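Local structure of pumilio homolog 23 (Arabidopsis thaliana, 5WZJ) at residues 152-157 and 231-236; 88-92 and 130-135; 247-252 and 296-301. The protein binds RNA sequence-specifically, recognising an 18S rRNA sequence through its pumilio repeats, and probably regulates translation and stability of target mRNAs. All blocks are in the same frame, centred on the assembly; numbering follows the deposited sequence.

Contact 1: 152-157 and 231-236; sequences LRRLLC and LVLQTA. With nucleotides of chain B.
Arg-153 lies across Leu-231 and Thr-235, and here the contact is tightest: its CG comes 3.3 Å from Thr-235 OG1, at about a right angle to the threonine. The arginine chain bends at its third torsion (chi3 -93°), which sets the guanidinium over Leu-231, with CZ 3.9 Å from Leu-231 CB on one face. The RNA meets its edge. Arg-153 NH1 donates to N3 of nucleotide C9 in chain B at 2.9 Å, and NH2 gives an almost straight bond (167°) to O2 of the same base at 2.9 Å. Leu-231 spreads its methyls over both bases, CD1 lying 3.5 Å from C9 N3 and CD2 close to A8, whose edge is read by Gln-234 through a pair of bonds. Were Arg-153 replaced by an alanine, the C9 base edge would probably lose its two donors and Leu-231 the flat group packed on it. Ser-149 O and Tyr-170 O steady the guanidinium, and Leu-169 O binds Thr-235 OG1. Away from the RNA the fit is looser and apolar: Leu-156 CD1 rests 3.9 Å from Val-232 CG1, and Leu-152 CB 4.2 Å from Val-232 CG2. The two helix segments run nearly parallel (13°), neighbours in the curved row that carries RNA, with helices 121-137 and 202-213 packed behind and helix 284-296 next along.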
loop_
_atom_site.group_PDB
_atom_site.type_symbol
_atom_site.label_atom_id
_atom_site.label_comp_id
_atom_site.label_asym_id
_atom_site.label_seq_id
_atom_site.Cartn_x
_atom_site.Cartn_y
_atom_site.Cartn_z
ATOM N N LEU A 152 1.365 11.669 -17.028
ATOM C CA LEU A 152 0.318 10.777 -17.538
ATOM C C LEU A 152 -0.437 10.092 -16.403
ATOM O O LEU A 152 -1.671 9.996 -16.444
ATOM C CB LEU A 152 0.926 9.717 -18.465
ATOM C CG LEU A 152 1.244 10.126 -19.910
ATOM C CD1 LEU A 152 1.971 9.002 -20.650
ATOM C CD2 LEU A 152 -0.047 10.500 -20.640
ATOM N N ARG A 153 0.283 9.622 -15.385
ATOM C CA ARG A 153 -0.359 9.062 -14.196
ATOM C C ARG A 153 -1.337 10.052 -13.571
ATOM O O ARG A 153 -2.484 9.703 -13.267
ATOM C CB ARG A 153 0.710 8.635 -13.182
ATOM C CG ARG A 153 1.367 7.295 -13.566
ATOM C CD ARG A 153 2.495 6.907 -12.615
ATOM N NE ARG A 153 3.791 7.375 -13.093
ATOM C CZ ARG A 153 4.914 7.259 -12.389
ATOM N NH1 ARG A 153 4.880 6.712 -11.177
ATOM N NH2 ARG A 153 6.059 7.691 -12.888
ATOM N N ARG A 154 -0.894 11.295 -13.355
ATOM C CA ARG A 154 -1.789 12.299 -12.783
ATOM C C ARG A 154 -2.977 12.550 -13.702
ATOM O O ARG A 154 -4.126 12.606 -13.242
ATOM C CB ARG A 154 -1.035 13.604 -12.499
ATOM C CG ARG A 154 -1.919 14.687 -11.838
ATOM C CD ARG A 154 -1.092 15.880 -11.313
ATOM N NE ARG A 154 -0.055 15.470 -10.370
ATOM C CZ ARG A 154 -0.280 15.201 -9.086
ATOM N NH1 ARG A 154 -1.506 15.291 -8.595
ATOM N NH2 ARG A 154 0.713 14.819 -8.299
ATOM N N LEU A 155 -2.726 12.648 -15.011
ATOM C CA LEU A 155 -3.811 12.888 -15.967
ATOM C C LEU A 155 -4.827 11.749 -15.973
ATOM O O LEU A 155 -6.037 11.995 -16.028
ATOM C CB LEU A 155 -3.237 13.081 -17.366
ATOM C CG LEU A 155 -4.263 13.234 -18.479
ATOM C CD1 LEU A 155 -5.109 14.498 -18.254
ATOM C CD2 LEU A 155 -3.548 13.271 -19.828
ATOM N N LEU A 156 -4.352 10.496 -15.970
ATOM C CA LEU A 156 -5.255 9.355 -15.858
ATOM C C LEU A 156 -6.107 9.463 -14.600
ATOM O O LEU A 156 -7.321 9.249 -14.643
ATOM C CB LEU A 156 -4.455 8.044 -15.848
ATOM C CG LEU A 156 -3.819 7.621 -17.180
ATOM C CD1 LEU A 156 -2.664 6.651 -16.931
ATOM C CD2 LEU A 156 -4.857 6.987 -18.097
ATOM N N CYS A 157 -5.478 9.783 -13.460
ATOM C CA CYS A 157 -6.221 9.911 -12.207
ATOM C C CYS A 157 -7.286 10.995 -12.309
ATOM O O CYS A 157 -8.423 10.805 -11.861
ATOM C CB CYS A 157 -5.266 10.213 -11.043
ATOM S SG CYS A 157 -4.254 8.820 -10.502
ATOM N N LEU A 231 4.758 1.763 -15.190
ATOM C CA LEU A 231 4.138 2.583 -14.152
ATOM C C LEU A 231 2.859 3.262 -14.645
ATOM O O LEU A 231 1.866 3.331 -13.910
ATOM C CB LEU A 231 5.144 3.627 -13.653
ATOM C CG LEU A 231 6.187 3.074 -12.676
ATOM C CD1 LEU A 231 7.400 4.009 -12.587
ATOM C CD2 LEU A 231 5.528 2.903 -11.316
ATOM N N VAL A 232 2.877 3.796 -15.867
ATOM C CA VAL A 232 1.669 4.377 -16.452
ATOM C C VAL A 232 0.567 3.326 -16.540
ATOM O O VAL A 232 -0.575 3.559 -16.125
ATOM C CB VAL A 232 1.981 4.980 -17.835
ATOM C CG1 VAL A 232 0.679 5.433 -18.523
ATOM C CG2 VAL A 232 2.969 6.164 -17.704
ATOM N N LEU A 233 0.894 2.151 -17.077
ATOM C CA LEU A 233 -0.124 1.120 -17.260
ATOM C C LEU A 233 -0.630 0.575 -15.924
ATOM O O LEU A 233 -1.805 0.207 -15.818
ATOM C CB LEU A 233 0.423 -0.012 -18.127
ATOM C CG LEU A 233 0.712 0.356 -19.593
ATOM C CD1 LEU A 233 1.291 -0.833 -20.332
ATOM C CD2 LEU A 233 -0.533 0.824 -20.282
ATOM N N GLN A 234 0.232 0.516 -14.902
ATOM C CA GLN A 234 -0.221 0.132 -13.564
ATOM C C GLN A 234 -1.280 1.089 -13.050
ATOM O O GLN A 234 -2.330 0.662 -12.553
ATOM C CB GLN A 234 0.949 0.109 -12.585
ATOM C CG GLN A 234 1.954 -1.023 -12.826
ATOM C CD GLN A 234 3.224 -0.788 -12.035
ATOM O OE1 GLN A 234 3.174 -0.511 -10.829
ATOM N NE2 GLN A 234 4.364 -0.838 -12.712
ATOM N N THR A 235 -1.010 2.393 -13.138
ATOM C CA THR A 235 -1.990 3.381 -12.695
ATOM C C THR A 235 -3.306 3.212 -13.452
ATOM O O THR A 235 -4.386 3.157 -12.847
ATOM C CB THR A 235 -1.414 4.789 -12.866
ATOM O OG1 THR A 235 -0.299 4.933 -11.985
ATOM C CG2 THR A 235 -2.444 5.863 -12.548
ATOM N N ALA A 236 -3.234 3.062 -14.773
ATOM C CA ALA A 236 -4.464 2.889 -15.546
ATOM C C ALA A 236 -5.250 1.665 -15.076
ATOM O O ALA A 236 -6.475 1.731 -14.910
ATOM C CB ALA A 236 -4.144 2.782 -17.038
ATOM P P C B 9 14.174 4.025 -7.077
ATOM O OP1 C B 9 15.584 4.466 -6.926
ATOM O OP2 C B 9 13.298 3.943 -5.880
ATOM O "O5'" C B 9 13.420 5.013 -8.086
ATOM C "C5'" C B 9 13.930 5.319 -9.381
ATOM C "C4'" C B 9 13.006 6.288 -10.081
ATOM O "O4'" C B 9 11.736 5.654 -10.326
ATOM C "C3'" C B 9 12.696 7.566 -9.298
ATOM O "O3'" C B 9 13.520 8.612 -9.779
ATOM C "C2'" C B 9 11.203 7.847 -9.538
ATOM O "O2'" C B 9 11.015 8.987 -10.371
ATOM C "C1'" C B 9 10.699 6.590 -10.267
ATOM N N1 C B 9 9.522 5.971 -9.625
ATOM C C2 C B 9 8.291 6.374 -10.121
ATOM O O2 C B 9 8.302 7.206 -11.051
ATOM N N3 C B 9 7.156 5.850 -9.588
ATOM C C4 C B 9 7.237 4.969 -8.591
ATOM N N4 C B 9 6.101 4.479 -8.083
ATOM C C5 C B 9 8.502 4.541 -8.066
ATOM C C6 C B 9 9.615 5.062 -8.605
ATOM P P A B 8 15.213 -2.116 -6.037
ATOM O OP1 A B 8 16.439 -1.538 -6.638
ATOM O OP2 A B 8 14.907 -1.883 -4.613
ATOM O "O5'" A B 8 13.938 -1.622 -6.838
ATOM C "C5'" A B 8 13.448 -0.312 -6.679
ATOM C "C4'" A B 8 13.366 0.344 -8.023
ATOM O "O4'" A B 8 12.323 -0.291 -8.810
ATOM C "C3'" A B 8 13.018 1.824 -8.014
ATOM O "O3'" A B 8 14.195 2.613 -7.860
ATOM C "C2'" A B 8 12.368 2.013 -9.367
ATOM O "O2'" A B 8 13.406 2.094 -10.336
ATOM C "C1'" A B 8 11.632 0.674 -9.553
ATOM N N9 A B 8 10.223 0.661 -9.090
ATOM C C8 A B 8 9.684 0.871 -7.836
ATOM N N7 A B 8 8.370 0.739 -7.792
ATOM C C5 A B 8 8.016 0.392 -9.085
ATOM C C6 A B 8 6.786 0.092 -9.710
ATOM N N6 A B 8 5.586 0.100 -9.119
ATOM N N1 A B 8 6.821 -0.218 -11.029
ATOM C C2 A B 8 7.991 -0.239 -11.682
ATOM N N3 A B 8 9.202 0.026 -11.205
ATOM C C4 A B 8 9.147 0.323 -9.885
#

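Contact 2: 88-92 and 130-135; sequences ASVFP and SICKVI
Phe-91 and Ile-131 head a hydrophobic contact between consecutive pumilio repeats, in which the turn leading into helix 91-95 leans on helix 121-137, about 10 Å from the bound RNA at the nearest atom. The methyl CG2 of Ile-131 sits over one face of the phenyl ring in a CH-pi contact, 3.8 Å from the centroid of the Phe-91 ring and 20° off its normal, displaced toward the CE1 side. The other branch of the isoleucine follows the ring round, its CD1 lying 3.8 Å from Phe-91 CE2. With CG turned anti to the backbone N (chi1 -173°), the phenyl reaches inward against the side of helix 121-137, where Ile-135 CD1 also approaches CE1 at 4.1 Å. Val-151 of helix 146-160 meets the same ring.

Beside this core, Ala-88 CB packs 4.0 Å from Ser-130 CB, whose hydroxyl turns back to Ala-127 O. Pro-92 and Val-134 meet nearer the surface, with Pro-92 CG 3.6 Å from Val-134 CG2, although Val-134 was modelled in two conformations and this distance describes one of them. The carbonyl of Ala-88 is already bonded within its own turn, to Phe-91 N at 3.1 Å.

With no hydrogen bond joining the two segments, their association rests on shape and buried apolar surface, and its one directional element is a methyl over an aromatic face.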
loop_
_atom_site.group_PDB
_atom_site.type_symbol
_atom_site.label_atom_id
_atom_site.label_comp_id
_atom_site.label_asym_id
_atom_site.label_seq_id
_atom_site.Cartn_x
_atom_site.Cartn_y
_atom_site.Cartn_z
ATOM N N ALA A 88 -1.762 23.419 -25.596
ATOM C CA ALA A 88 -2.001 22.000 -25.863
ATOM C C ALA A 88 -1.035 21.453 -26.910
ATOM O O ALA A 88 -0.548 20.328 -26.783
ATOM C CB ALA A 88 -3.447 21.774 -26.303
ATOM N N SER A 89 -0.725 22.243 -27.940
ATOM C CA SER A 89 0.118 21.724 -29.011
ATOM C C SER A 89 1.553 21.487 -28.558
ATOM O O SER A 89 2.296 20.766 -29.235
ATOM C CB SER A 89 0.085 22.673 -30.210
ATOM O OG SER A 89 0.667 23.926 -29.894
ATOM N N VAL A 90 1.968 22.063 -27.431
ATOM C CA VAL A 90 3.301 21.820 -26.894
ATOM C C VAL A 90 3.245 21.090 -25.566
ATOM O O VAL A 90 4.285 20.899 -24.926
ATOM C CB VAL A 90 4.111 23.125 -26.773
ATOM C CG1 VAL A 90 4.284 23.758 -28.161
ATOM C CG2 VAL A 90 3.431 24.101 -25.824
ATOM N N PHE A 91 2.055 20.666 -25.135
ATOM C CA PHE A 91 1.938 19.982 -23.852
ATOM C C PHE A 91 2.835 18.750 -23.736
ATOM O O PHE A 91 3.484 18.600 -22.685
ATOM C CB PHE A 91 0.466 19.635 -23.590
ATOM C CG PHE A 91 0.211 19.066 -22.220
ATOM C CD1 PHE A 91 0.334 17.705 -21.982
ATOM C CD2 PHE A 91 -0.177 19.890 -21.183
ATOM C CE1 PHE A 91 0.099 17.183 -20.720
ATOM C CE2 PHE A 91 -0.419 19.382 -19.921
ATOM C CZ PHE A 91 -0.290 18.027 -19.689
ATOM N N PRO A 92 2.943 17.863 -24.741
ATOM C CA PRO A 92 3.854 16.709 -24.588
ATOM C C PRO A 92 5.302 17.108 -24.373
ATOM O O PRO A 92 5.983 16.489 -23.548
ATOM C CB PRO A 92 3.669 15.932 -25.904
ATOM C CG PRO A 92 2.297 16.302 -26.357
ATOM C CD PRO A 92 2.155 17.764 -25.987
ATOM N N SER A 130 -8.404 18.601 -25.024
ATOM C CA SER A 130 -7.310 19.181 -25.799
ATOM C C SER A 130 -5.979 18.521 -25.438
ATOM O O SER A 130 -5.144 18.270 -26.316
ATOM C CB SER A 130 -7.259 20.701 -25.594
ATOM O OG SER A 130 -7.007 21.018 -24.240
ATOM N N ILE A 131 -5.797 18.174 -24.162
ATOM C CA ILE A 131 -4.561 17.533 -23.714
ATOM C C ILE A 131 -4.494 16.088 -24.206
ATOM O O ILE A 131 -3.465 15.638 -24.721
ATOM C CB ILE A 131 -4.456 17.602 -22.177
ATOM C CG1 ILE A 131 -4.278 19.032 -21.701
ATOM C CG2 ILE A 131 -3.277 16.783 -21.661
ATOM C CD1 ILE A 131 -4.241 19.118 -20.179
ATOM N N CYS A 132 -5.574 15.324 -24.019
ATOM C CA CYS A 132 -5.532 13.907 -24.382
ATOM C C CYS A 132 -5.350 13.725 -25.880
ATOM O O CYS A 132 -4.686 12.774 -26.323
ATOM C CB CYS A 132 -6.806 13.197 -23.916
ATOM S SG CYS A 132 -6.967 13.050 -22.104
ATOM N N LYS A 133 -5.920 14.633 -26.672
ATOM C CA LYS A 133 -5.847 14.509 -28.120
ATOM C C LYS A 133 -4.409 14.628 -28.616
ATOM O O LYS A 133 -3.978 13.847 -29.471
ATOM C CB LYS A 133 -6.746 15.561 -28.758
ATOM C CG LYS A 133 -6.941 15.438 -30.245
ATOM C CD LYS A 133 -8.211 16.193 -30.626
ATOM C CE LYS A 133 -8.087 16.887 -31.974
ATOM N NZ LYS A 133 -7.878 15.912 -33.073
ATOM N N VAL A 134 -3.647 15.591 -28.086
ATOM C CA VAL A 134 -2.253 15.713 -28.511
ATOM C C VAL A 134 -1.447 14.526 -28.007
ATOM O O VAL A 134 -0.528 14.053 -28.690
ATOM C CB VAL A 134 -1.633 17.056 -28.056
ATOM C CG1 VAL A 134 -1.480 17.121 -26.540
ATOM C CG2 VAL A 134 -0.276 17.280 -28.722
ATOM N N ILE A 135 -1.788 13.997 -26.831
ATOM C CA ILE A 135 -1.038 12.858 -26.307
ATOM C C ILE A 135 -1.305 11.620 -27.151
ATOM O O ILE A 135 -0.375 10.935 -27.598
ATOM C CB ILE A 135 -1.375 12.619 -24.821
ATOM C CG1 ILE A 135 -0.788 13.757 -23.976
ATOM C CG2 ILE A 135 -0.842 11.238 -24.373
ATOM C CD1 ILE A 135 -1.229 13.752 -22.523
#

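Contact 3: 247-252 and 296-301; sequences LLEIIP and VAPESL
Val-296, the last residue of helix 284-296, meets Leu-247 and Ile-251 of the preceding repeat. Its side chain crosses that of Leu-247 at about a right angle, with Val-296 CG2 3.9 Å from Leu-247 CD2, while the other leucine methyl, CD1, presses to 3.3 Å from Val-296 O. Ile-251 CD1 approaches the same valine methyl more distantly, at 4.2 Å. At Ala-297 the chain leaves helical geometry, and this residue adds little to the contact; its carbonyl oxygen is taken by Arg-335 from further along the chain.

Pro-298 follows at the N-cap position of helix 299-310. Its ring bears on two consecutive leucines, CD lying 4.1 Å from Leu-247 CB and CG 4.1 Å from Leu-248 CD2. Proline and Leu-248 lie alongside, pointing opposite ways, and touch along their flanks. Ser-300 merely brushes Leu-248 at the exposed margin.

Leu-301, in the first turn of helix 299-310, makes the broadest contribution. Its CG is anti to the backbone N (chi1 -167°), which carries the methyls toward helix 244-254; there CD1 reaches 3.6 Å from Ile-251 CG2 and 4.0 Å from Leu-248 CD2. Leu-301 CD1 also comes 4.3 Å from Pro-252 CD, at a turn where the helix is kinked and the proline has no N-H to give. Phe-267 touches both Pro-252 and Leu-301 from a loop.

The end of helix 284-296, the bend after it and the first turn of helix 299-310 thus pack against helix 244-254, through apolar side chains and with no hydrogen bond between the segments. This is the repeat-to-repeat stacking by which pumilio repeats build their right-handed superhelix, here between the fourth and fifth repeats.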
loop_
_atom_site.group_PDB
_atom_site.type_symbol
_atom_site.label_atom_id
_atom_site.label_comp_id
_atom_site.label_asym_id
_atom_site.label_seq_id
_atom_site.Cartn_x
_atom_site.Cartn_y
_atom_site.Cartn_z
ATOM N N LEU A 247 -11.664 -3.859 -18.441
ATOM C CA LEU A 247 -10.523 -4.695 -18.070
ATOM C C LEU A 247 -10.349 -5.849 -19.041
ATOM O O LEU A 247 -9.219 -6.185 -19.415
ATOM C CB LEU A 247 -10.687 -5.224 -16.646
ATOM C CG LEU A 247 -10.575 -4.152 -15.559
ATOM C CD1 LEU A 247 -10.993 -4.718 -14.223
ATOM C CD2 LEU A 247 -9.143 -3.657 -15.510
ATOM N N LEU A 248 -11.462 -6.464 -19.471
ATOM C CA LEU A 248 -11.409 -7.560 -20.436
ATOM C C LEU A 248 -11.002 -7.093 -21.827
ATOM O O LEU A 248 -10.567 -7.908 -22.642
ATOM C CB LEU A 248 -12.763 -8.282 -20.489
ATOM C CG LEU A 248 -13.131 -9.007 -19.183
ATOM C CD1 LEU A 248 -14.631 -9.378 -19.151
ATOM C CD2 LEU A 248 -12.259 -10.255 -18.994
ATOM N N GLU A 249 -11.124 -5.803 -22.120
ATOM C CA GLU A 249 -10.610 -5.288 -23.381
ATOM C C GLU A 249 -9.142 -4.876 -23.267
ATOM O O GLU A 249 -8.361 -5.126 -24.188
ATOM C CB GLU A 249 -11.460 -4.091 -23.847
ATOM C CG GLU A 249 -11.455 -3.838 -25.361
ATOM C CD GLU A 249 -12.424 -4.749 -26.126
ATOM O OE1 GLU A 249 -13.017 -5.684 -25.520
ATOM O OE2 GLU A 249 -12.598 -4.518 -27.340
ATOM N N ILE A 250 -8.743 -4.256 -22.153
ATOM C CA ILE A 250 -7.413 -3.652 -22.100
ATOM C C ILE A 250 -6.343 -4.664 -21.697
ATOM O O ILE A 250 -5.208 -4.601 -22.182
ATOM C CB ILE A 250 -7.402 -2.420 -21.173
ATOM C CG1 ILE A 250 -7.713 -2.796 -19.734
ATOM C CG2 ILE A 250 -8.366 -1.350 -21.670
ATOM C CD1 ILE A 250 -7.915 -1.578 -18.847
ATOM N N ILE A 251 -6.648 -5.591 -20.788
ATOM C CA ILE A 251 -5.615 -6.511 -20.302
ATOM C C ILE A 251 -5.086 -7.415 -21.424
ATOM O O ILE A 251 -3.860 -7.588 -21.509
ATOM C CB ILE A 251 -6.113 -7.288 -19.078
ATOM C CG1 ILE A 251 -6.220 -6.359 -17.867
ATOM C CG2 ILE A 251 -5.182 -8.478 -18.771
ATOM C CD1 ILE A 251 -6.848 -7.037 -16.651
ATOM N N PRO A 252 -5.929 -7.987 -22.297
ATOM C CA PRO A 252 -5.372 -8.759 -23.432
ATOM C C PRO A 252 -4.470 -7.948 -24.347
ATOM O O PRO A 252 -3.517 -8.509 -24.906
ATOM C CB PRO A 252 -6.627 -9.247 -24.180
ATOM C CG PRO A 252 -7.701 -9.248 -23.158
ATOM C CD PRO A 252 -7.396 -8.127 -22.211
ATOM N N VAL A 296 -6.529 -6.712 -10.320
ATOM C CA VAL A 296 -7.774 -6.222 -10.912
ATOM C C VAL A 296 -8.441 -7.229 -11.840
ATOM O O VAL A 296 -9.560 -6.965 -12.312
ATOM C CB VAL A 296 -7.550 -4.896 -11.673
ATOM C CG1 VAL A 296 -7.000 -3.852 -10.731
ATOM C CG2 VAL A 296 -6.625 -5.120 -12.886
ATOM N N ALA A 297 -7.812 -8.375 -12.103
ATOM C CA ALA A 297 -8.311 -9.271 -13.136
ATOM C C ALA A 297 -9.701 -9.791 -12.777
ATOM O O ALA A 297 -9.918 -10.222 -11.638
ATOM C CB ALA A 297 -7.358 -10.449 -13.324
ATOM N N PRO A 298 -10.665 -9.741 -13.701
ATOM C CA PRO A 298 -11.921 -10.468 -13.503
ATOM C C PRO A 298 -11.676 -11.967 -13.451
ATOM O O PRO A 298 -10.648 -12.466 -13.910
ATOM C CB PRO A 298 -12.754 -10.091 -14.736
ATOM C CG PRO A 298 -12.169 -8.790 -15.196
ATOM C CD PRO A 298 -10.692 -8.917 -14.917
ATOM N N GLU A 299 -12.665 -12.689 -12.910
ATOM C CA GLU A 299 -12.475 -14.100 -12.575
ATOM C C GLU A 299 -11.983 -14.906 -13.769
ATOM O O GLU A 299 -10.999 -15.650 -13.669
ATOM C CB GLU A 299 -13.779 -14.696 -12.034
ATOM C CG GLU A 299 -13.721 -16.216 -11.892
ATOM C CD GLU A 299 -14.873 -16.785 -11.078
ATOM O OE1 GLU A 299 -15.171 -16.236 -9.990
ATOM O OE2 GLU A 299 -15.478 -17.782 -11.530
ATOM N N SER A 300 -12.659 -14.776 -14.912
ATOM C CA SER A 300 -12.308 -15.587 -16.073
ATOM C C SER A 300 -10.885 -15.302 -16.525
ATOM O O SER A 300 -10.147 -16.210 -16.928
ATOM C CB SER A 300 -13.292 -15.308 -17.214
ATOM O OG SER A 300 -13.264 -13.926 -17.554
ATOM N N LEU A 301 -10.483 -14.038 -16.468
ATOM C CA LEU A 301 -9.137 -13.684 -16.890
ATOM C C LEU A 301 -8.106 -14.191 -15.883
ATOM O O LEU A 301 -7.068 -14.734 -16.277
ATOM C CB LEU A 301 -9.058 -12.167 -17.076
ATOM C CG LEU A 301 -7.849 -11.607 -17.806
ATOM C CD1 LEU A 301 -8.255 -10.395 -18.633
ATOM C CD2 LEU A 301 -6.811 -11.237 -16.795
#

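From the N terminus the chain first closes contact 2, a loop from 88-92 to 130-135 that brings the second repeat against the start of the third. Contact 1 follows, joining the third repeat to the fourth, and contact 3 then joins the fourth to the fifth. The three loops stand in series, none enclosing or crossing another, as expected of a solenoid built from local joints. Contacts 1 and 2 nevertheless touch, Leu-155 CD2 lying 3.6 Å from Ile-135 CD1, so they share one hydrophobic interior. Contact 3 merely follows contact 1 along the chain, helix 227-239 leading to helix 244-254, and lies about 13 Å from the RNA at its nearest atom.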